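Local coordinates for protein esterase (Pseudomonas putida, PDB 1ZOI) that probably hydrolyses ester bonds stereoselectively, as an alpha/beta-hydrolase-fold esterase of interest for D-beta-acetylthioisobutyric acid synthesis, at residues Gln217-Met222 with Lys241-Gly246. Residues are numbered along the deposited sequence; the frame is centred on the assembly and turned at random.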
ATOM      1  N   GLN A 217      -7.067  30.581 -22.022  1.00 17.08           N
ATOM      2  CA  GLN A 217      -5.642  30.417 -21.757  1.00 16.43           C
ATOM      3  C   GLN A 217      -4.986  29.511 -22.785  1.00 15.07           C
ATOM      4  O   GLN A 217      -5.660  28.741 -23.475  1.00 14.42           O
ATOM      5  CB  GLN A 217      -5.412  29.797 -20.375  1.00 14.53           C
ATOM      6  CG  GLN A 217      -5.772  30.670 -19.197  1.00 17.51           C
ATOM      7  CD  GLN A 217      -7.118  30.309 -18.603  1.00 18.66           C
ATOM      8  OE1 GLN A 217      -7.306  30.369 -17.386  1.00 20.03           O
ATOM      9  NE2 GLN A 217      -8.063  29.940 -19.457  1.00 16.62           N
ATOM     10  N   PRO A 218      -3.651  29.608 -22.916  1.00 12.87           N
ATOM     11  CA  PRO A 218      -2.943  28.757 -23.873  1.00 13.00           C
ATOM     12  C   PRO A 218      -3.037  27.319 -23.356  1.00 11.25           C
ATOM     13  O   PRO A 218      -2.772  27.063 -22.180  1.00 13.20           O
ATOM     14  CB  PRO A 218      -1.510  29.282 -23.809  1.00 23.17           C
ATOM     15  CG  PRO A 218      -1.683  30.716 -23.417  1.00 24.45           C
ATOM     16  CD  PRO A 218      -2.755  30.638 -22.365  1.00 23.22           C
ATOM     17  N   VAL A 219      -3.411  26.392 -24.228  1.00 13.28           N
ATOM     18  CA  VAL A 219      -3.533  24.990 -23.844  1.00 13.79           C
ATOM     19  C   VAL A 219      -2.861  24.097 -24.881  1.00 14.61           C
ATOM     20  O   VAL A 219      -3.026  24.293 -26.080  1.00 16.24           O
ATOM     21  CB  VAL A 219      -5.015  24.563 -23.732  1.00 14.12           C
ATOM     22  CG1 VAL A 219      -5.103  23.083 -23.395  1.00 15.54           C
ATOM     23  CG2 VAL A 219      -5.726  25.395 -22.668  1.00 15.34           C
ATOM     24  N   LEU A 220      -2.095  23.120 -24.414  1.00 14.30           N
ATOM     25  CA  LEU A 220      -1.434  22.191 -25.321  1.00 13.51           C
ATOM     26  C   LEU A 220      -2.127  20.845 -25.179  1.00 15.10           C
ATOM     27  O   LEU A 220      -2.308  20.348 -24.066  1.00 13.99           O
ATOM     28  CB  LEU A 220       0.051  22.053 -24.966  1.00 19.54           C
ATOM     29  CG  LEU A 220       0.960  21.286 -25.941  1.00 22.23           C
ATOM     30  CD1 LEU A 220       0.524  19.849 -26.062  1.00 25.28           C
ATOM     31  CD2 LEU A 220       0.934  21.963 -27.298  1.00 23.94           C
ATOM     32  N   VAL A 221      -2.528  20.269 -26.307  1.00 12.91           N
ATOM     33  CA  VAL A 221      -3.188  18.970 -26.313  1.00 14.27           C
ATOM     34  C   VAL A 221      -2.215  17.923 -26.860  1.00 15.33           C
ATOM     35  O   VAL A 221      -1.885  17.931 -28.047  1.00 15.28           O
ATOM     36  CB  VAL A 221      -4.457  18.994 -27.199  1.00 15.77           C
ATOM     37  CG1 VAL A 221      -5.168  17.653 -27.134  1.00 17.94           C
ATOM     38  CG2 VAL A 221      -5.387  20.119 -26.747  1.00 15.21           C
ATOM     39  N   MET A 222      -1.749  17.033 -25.985  1.00 12.22           N
ATOM     40  CA  MET A 222      -0.819  15.967 -26.360  1.00 12.01           C
ATOM     41  C   MET A 222      -1.575  14.655 -26.530  1.00 13.26           C
ATOM     42  O   MET A 222      -2.359  14.279 -25.662  1.00 15.21           O
ATOM     43  CB  MET A 222       0.222  15.759 -25.263  1.00 11.57           C
ATOM     44  CG  MET A 222       1.264  16.840 -25.134  1.00 12.96           C
ATOM     45  SD  MET A 222       2.338  16.513 -23.714  1.00 15.54           S
ATOM     46  CE  MET A 222       2.404  14.766 -23.707  1.00 22.32           C
ATOM     47  N   LYS A 241      -9.136  21.823 -31.490  1.00 18.62           N
ATOM     48  CA  LYS A 241      -9.888  22.745 -32.335  1.00 19.80           C
ATOM     49  C   LYS A 241     -10.911  23.570 -31.561  1.00 18.65           C
ATOM     50  O   LYS A 241     -11.147  24.733 -31.884  1.00 17.82           O
ATOM     51  CB  LYS A 241     -10.597  21.975 -33.451  1.00 29.83           C
ATOM     52  CG  LYS A 241      -9.656  21.299 -34.429  1.00 33.92           C
ATOM     53  CD  LYS A 241     -10.425  20.575 -35.523  1.00 35.70           C
ATOM     54  CE  LYS A 241      -9.484  19.923 -36.523  1.00 36.91           C
ATOM     55  NZ  LYS A 241      -8.597  18.916 -35.878  1.00 39.22           N
ATOM     56  N   LEU A 242     -11.518  22.968 -30.540  1.00 16.32           N
ATOM     57  CA  LEU A 242     -12.516  23.659 -29.728  1.00 16.44           C
ATOM     58  C   LEU A 242     -11.909  24.736 -28.833  1.00 16.60           C
ATOM     59  O   LEU A 242     -12.552  25.750 -28.554  1.00 17.57           O
ATOM     60  CB  LEU A 242     -13.284  22.651 -28.866  1.00 17.41           C
ATOM     61  CG  LEU A 242     -14.298  21.779 -29.610  1.00 17.68           C
ATOM     62  CD1 LEU A 242     -14.815  20.668 -28.698  1.00 14.77           C
ATOM     63  CD2 LEU A 242     -15.448  22.657 -30.087  1.00 19.13           C
ATOM     64  N   LEU A 243     -10.679  24.511 -28.376  1.00 16.36           N
ATOM     65  CA  LEU A 243      -9.988  25.475 -27.518  1.00 15.85           C
ATOM     66  C   LEU A 243      -9.554  26.690 -28.339  1.00 16.43           C
ATOM     67  O   LEU A 243      -8.779  26.558 -29.284  1.00 16.89           O
ATOM     68  CB  LEU A 243      -8.757  24.819 -26.885  1.00 15.54           C
ATOM     69  CG  LEU A 243      -9.025  23.777 -25.794  1.00 14.60           C
ATOM     70  CD1 LEU A 243      -7.803  22.886 -25.625  1.00 13.22           C
ATOM     71  CD2 LEU A 243      -9.385  24.473 -24.493  1.00 17.38           C
ATOM     72  N   PRO A 244     -10.039  27.891 -27.984  1.00 20.83           N
ATOM     73  CA  PRO A 244      -9.645  29.081 -28.750  1.00 21.47           C
ATOM     74  C   PRO A 244      -8.132  29.281 -28.890  1.00 21.07           C
ATOM     75  O   PRO A 244      -7.655  29.753 -29.924  1.00 21.22           O
ATOM     76  CB  PRO A 244     -10.341  30.228 -28.007  1.00 28.62           C
ATOM     77  CG  PRO A 244     -10.572  29.688 -26.634  1.00 29.58           C
ATOM     78  CD  PRO A 244     -10.947  28.252 -26.884  1.00 26.98           C
ATOM     79  N   ASN A 245      -7.378  28.919 -27.857  1.00 18.84           N
ATOM     80  CA  ASN A 245      -5.924  29.055 -27.907  1.00 17.30           C
ATOM     81  C   ASN A 245      -5.235  27.721 -27.645  1.00 17.66           C
ATOM     82  O   ASN A 245      -4.223  27.656 -26.942  1.00 17.03           O
ATOM     83  CB  ASN A 245      -5.450  30.107 -26.897  1.00 23.83           C
ATOM     84  CG  ASN A 245      -5.718  31.526 -27.369  1.00 23.75           C
ATOM     85  OD1 ASN A 245      -5.128  31.990 -28.349  1.00 25.91           O
ATOM     86  ND2 ASN A 245      -6.617  32.220 -26.682  1.00 24.92           N
ATOM     87  N   GLY A 246      -5.790  26.661 -28.225  1.00 18.98           N
ATOM     88  CA  GLY A 246      -5.221  25.340 -28.050  1.00 19.29           C
ATOM     89  C   GLY A 246      -4.436  24.883 -29.263  1.00 19.16           C
ATOM     90  O   GLY A 246      -4.643  25.377 -30.372  1.00 20.15           O
TER
HETATM   91  O   HOH W   1      -7.638  27.845 -25.267  1.00 19.82           O
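With CG anti to the carbonyl carbon (chi1 -72°), Leu243 carries its CD1 to Val219, where the branch that meets it is CG1, anti to the valine's backbone N (chi1 177°). The two side chains cross at about a right angle, and Leu243 CD1 comes within 3.5 Å of Val219 CG1. The same methyl, CD1 of Leu243, also reaches Val221 CG2 at 3.8 Å, so a single leucine branch touches the two valines on either side of Leu220 in sequence. Leu243, itself buried, also touches Leu212 of helix 209-214. The segments belong to a beta-alpha-beta unit of the alpha/beta hydrolase fold, in which strand 219-224 leads through helix 236-242 to the parallel strand 246-251, the last of the sheet within this chain. Helical geometry ends at Leu243, just after helix 236-242, and its O accepts a hydrogen bond from Gly246 N, closing the turn into that strand. Pairing then starts with Val219 N donating to Asn245 O at 3.1 Å; the N-H...O angle of 166° is nearly straight, although the donor sits above the carbonyl plane. Gly246 CA makes a CA-H...O contact with Val219 O at 3.1 Å. Before the strands pair, one water bridges the backbones, donating to Gln217 O and accepting from Asn245 N, both at 2.8 Å, while Asn245 ND2 is hydrogen-bonded to Gln216 O.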